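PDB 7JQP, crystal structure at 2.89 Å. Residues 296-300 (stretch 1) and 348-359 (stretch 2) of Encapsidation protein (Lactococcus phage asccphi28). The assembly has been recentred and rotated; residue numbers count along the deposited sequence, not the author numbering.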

# COMPACT_ATOMS: atom_id res chain seq x y z
N TYR A 296 -22.21 38.83 -4.96
CA TYR A 296 -23.60 38.41 -4.86
C TYR A 296 -23.87 37.33 -5.90
O TYR A 296 -23.53 37.51 -7.08
N TYR A 297 -24.48 36.23 -5.48
CA TYR A 297 -24.82 35.12 -6.35
C TYR A 297 -26.32 35.16 -6.59
O TYR A 297 -27.11 35.09 -5.63
N GLN A 298 -26.73 35.27 -7.86
CA GLN A 298 -28.12 35.48 -8.20
C GLN A 298 -28.56 34.50 -9.28
O GLN A 298 -27.74 33.90 -9.99
N VAL A 299 -29.88 34.34 -9.39
CA VAL A 299 -30.51 33.49 -10.39
C VAL A 299 -31.53 34.32 -11.15
O VAL A 299 -32.33 35.03 -10.54
N TYR A 300 -31.48 34.24 -12.48
CA TYR A 300 -32.41 34.95 -13.35
C TYR A 300 -33.19 33.95 -14.18
O TYR A 300 -32.60 33.11 -14.87
N TYR A 348 -22.84 36.45 -0.95
CA TYR A 348 -24.24 36.69 -0.61
C TYR A 348 -25.13 35.94 -1.59
O TYR A 348 -24.95 36.04 -2.81
N HIS A 349 -26.10 35.20 -1.06
CA HIS A 349 -27.07 34.45 -1.86
C HIS A 349 -28.43 35.11 -1.75
O HIS A 349 -28.83 35.55 -0.67
N GLU A 350 -29.15 35.19 -2.87
CA GLU A 350 -30.43 35.89 -2.87
C GLU A 350 -31.41 35.28 -1.87
O GLU A 350 -32.08 36.00 -1.12
N SER A 351 -31.50 33.95 -1.84
CA SER A 351 -32.41 33.27 -0.92
C SER A 351 -31.94 31.83 -0.78
O SER A 351 -31.10 31.36 -1.56
N PRO A 352 -32.47 31.10 0.20
CA PRO A 352 -32.11 29.68 0.31
C PRO A 352 -32.45 28.89 -0.93
O PRO A 352 -31.72 27.94 -1.27
N GLU A 353 -33.53 29.24 -1.63
CA GLU A 353 -33.85 28.55 -2.88
C GLU A 353 -32.73 28.74 -3.90
O GLU A 353 -32.28 27.77 -4.52
N THR A 354 -32.25 29.98 -4.05
CA THR A 354 -31.15 30.22 -4.98
C THR A 354 -29.88 29.53 -4.53
O THR A 354 -29.12 29.01 -5.36
N PHE A 355 -29.62 29.51 -3.22
CA PHE A 355 -28.44 28.84 -2.70
C PHE A 355 -28.43 27.37 -3.08
O PHE A 355 -27.38 26.81 -3.41
N LEU A 356 -29.60 26.72 -3.06
CA LEU A 356 -29.68 25.32 -3.44
C LEU A 356 -29.46 25.13 -4.94
O LEU A 356 -28.83 24.16 -5.36
N GLU A 357 -29.97 26.06 -5.76
CA GLU A 357 -29.68 26.00 -7.19
C GLU A 357 -28.19 26.20 -7.45
O GLU A 357 -27.59 25.48 -8.26
N TRP A 358 -27.58 27.18 -6.77
CA TRP A 358 -26.16 27.41 -6.94
C TRP A 358 -25.34 26.22 -6.45
O TRP A 358 -24.30 25.91 -7.04
N SER A 359 -25.79 25.55 -5.39
CA SER A 359 -25.06 24.41 -4.87
C SER A 359 -25.06 23.25 -5.86
O SER A 359 -24.04 22.57 -6.03

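Packing of strand 296-300 against stretch 2 of the Lactococcus phage asccphi28 encapsidation protein, which comprises a short parallel strand, a turn and a helix running almost perpendicular to strand 296-300 (91°); the two stretches bury 577 Å² between them, both sides summed. Tyr348 pairs in parallel register with Tyr296, and both side chains (chi1 m) lie on the same face of the sheet. Their rings are near parallel, with planes at 25°, but slid apart so that they barely overlap; the closest side-chain approach is Tyr296 CD2 to Tyr348 CB, 3.7 Å. The backbone ties the strands together: Tyr297 N donates to Tyr348 O at 2.7 Å in an almost straight hydrogen bond, and Tyr296 CA lies 3.4 Å from the same Tyr348 O in a CA-H...O contact. His349, also m, pairs with Tyr297 on the other face of the sheet, the one turned to the helix. Its ND1 reaches 3.7 Å from Tyr297 CB, and the two rings meet obliquely. At Glu350 the pairing loosens: its N makes only a weak hydrogen bond to Tyr297 O, 3.4 Å. The Glu350 side chain (m, t) points toward the strand, its carboxylate ending near Gln298 and Val299, with OE2 3.3 Å from Gln298 CB and OE1 3.6 Å from Val299 N. Gln298 itself (m, t) points away overall, and its OE1 accepts a very short hydrogen bond from Tyr300 OH, 2.4 Å. Ser351 (p) makes no contact with the strand but occupies the N-cap position; its OG donates to Thr354 OG1 at 3.2 Å, while Thr354 OG1 donates to Ser351 O at 2.5 Å. Thr354 (p) points toward the strand, bringing its CG2 to 3.3 Å from CG2 of Val299 (t), a tight methyl contact. Phe355 (t) points away; Glu357 (m, m) points toward the strand, yet its CB stays 4.6 Å from Val299 CG2. One turn beyond Thr354, Trp358 points toward the strand with chi1 between wells at -99°. Its indole face receives the edge of the Tyr297 ring (m), with Tyr297 CD2 3.5 Å from Trp358 CD2 and planes at 56°, while Tyr297 CB sits over the five-membered ring, 3.8 Å from its centroid. Trp358 NE1 donates to Gln298 O at 3.2 Å, so the indole combines aromatic packing with a polar anchor on the strand backbone; Val299 CG2 lies 4.1 Å from Trp358 CD1. Ser359 OG donates a very short hydrogen bond to Phe355 O, 2.5 Å.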

# COMPACT_ATOMS: atom_id res chain seq x y z
CB TYR A 296 -24.58 39.57 -5.07
CG TYR A 296 -24.51 40.66 -4.04
CD1 TYR A 296 -23.45 41.54 -4.00
CD2 TYR A 296 -25.52 40.80 -3.10
CE1 TYR A 296 -23.39 42.55 -3.06
CE2 TYR A 296 -25.47 41.81 -2.15
CZ TYR A 296 -24.40 42.67 -2.13
OH TYR A 296 -24.34 43.67 -1.19
CB TYR A 297 -24.40 33.79 -5.73
CG TYR A 297 -22.92 33.50 -5.84
CD1 TYR A 297 -21.98 34.50 -5.61
CD2 TYR A 297 -22.46 32.24 -6.18
CE1 TYR A 297 -20.63 34.24 -5.72
CE2 TYR A 297 -21.11 31.97 -6.28
CZ TYR A 297 -20.20 32.98 -6.05
OH TYR A 297 -18.85 32.72 -6.15
CB GLN A 298 -28.37 36.92 -8.70
CG GLN A 298 -27.58 38.00 -7.98
CD GLN A 298 -27.40 39.25 -8.82
OE1 GLN A 298 -27.34 39.18 -10.05
NE2 GLN A 298 -27.33 40.40 -8.17
CB VAL A 299 -31.19 32.27 -9.74
CG1 VAL A 299 -31.72 31.32 -10.80
CG2 VAL A 299 -30.22 31.56 -8.81
CB TYR A 300 -31.67 35.94 -14.25
CG TYR A 300 -30.98 37.05 -13.49
CD1 TYR A 300 -29.67 36.90 -13.06
CD2 TYR A 300 -31.63 38.24 -13.20
CE1 TYR A 300 -29.03 37.91 -12.36
CE2 TYR A 300 -31.00 39.25 -12.50
CZ TYR A 300 -29.70 39.08 -12.08
OH TYR A 300 -29.07 40.09 -11.39
CB TYR A 348 -24.59 38.18 -0.65
CG TYR A 348 -24.07 39.01 0.50
CD1 TYR A 348 -24.65 38.91 1.76
CD2 TYR A 348 -23.03 39.91 0.33
CE1 TYR A 348 -24.19 39.67 2.82
CE2 TYR A 348 -22.56 40.67 1.38
CZ TYR A 348 -23.15 40.56 2.62
OH TYR A 348 -22.69 41.31 3.68
CB HIS A 349 -27.14 32.99 -1.42
CG HIS A 349 -25.95 32.18 -1.83
ND1 HIS A 349 -25.83 31.64 -3.10
CD2 HIS A 349 -24.84 31.80 -1.15
CE1 HIS A 349 -24.69 30.98 -3.18
NE2 HIS A 349 -24.07 31.06 -2.01
CB GLU A 350 -31.03 35.90 -4.28
CG GLU A 350 -30.44 36.97 -5.19
CD GLU A 350 -31.17 37.08 -6.51
OE1 GLU A 350 -31.86 36.11 -6.90
OE2 GLU A 350 -31.05 38.13 -7.17
CB SER A 351 -33.86 33.33 -1.42
OG SER A 351 -33.96 32.90 -2.77
CB PRO A 352 -32.93 29.21 1.53
CG PRO A 352 -33.11 30.46 2.35
CD PRO A 352 -33.36 31.52 1.30
CB GLU A 353 -35.18 29.06 -3.43
CG GLU A 353 -35.62 28.34 -4.71
CD GLU A 353 -37.04 28.67 -5.11
OE1 GLU A 353 -37.42 29.86 -5.08
OE2 GLU A 353 -37.79 27.73 -5.45
CB THR A 354 -30.91 31.73 -5.13
OG1 THR A 354 -30.97 32.36 -3.85
CG2 THR A 354 -31.94 32.35 -6.05
CB PHE A 355 -28.37 29.03 -1.17
CG PHE A 355 -27.42 28.10 -0.48
CD1 PHE A 355 -26.05 28.21 -0.67
CD2 PHE A 355 -27.89 27.12 0.38
CE1 PHE A 355 -25.18 27.35 -0.04
CE2 PHE A 355 -27.02 26.26 1.02
CZ PHE A 355 -25.66 26.38 0.81
CB LEU A 356 -31.03 24.75 -3.00
CG LEU A 356 -31.16 24.53 -1.50
CD1 LEU A 356 -32.61 24.35 -1.09
CD2 LEU A 356 -30.37 23.29 -1.08
CB GLU A 357 -30.48 27.06 -7.94
CG GLU A 357 -31.96 27.15 -7.60
CD GLU A 357 -32.80 26.10 -8.30
OE1 GLU A 357 -32.28 24.99 -8.55
OE2 GLU A 357 -33.98 26.38 -8.59
CB TRP A 358 -25.73 28.68 -6.21
CG TRP A 358 -25.62 29.88 -7.12
CD1 TRP A 358 -26.49 30.92 -7.23
CD2 TRP A 358 -24.58 30.12 -8.07
NE1 TRP A 358 -26.05 31.81 -8.19
CE2 TRP A 358 -24.88 31.33 -8.72
CE3 TRP A 358 -23.42 29.43 -8.44
CZ2 TRP A 358 -24.06 31.87 -9.71
CZ3 TRP A 358 -22.61 29.96 -9.42
CH2 TRP A 358 -22.93 31.17 -10.04
CB SER A 359 -25.63 23.96 -3.53
OG SER A 359 -25.81 25.06 -2.64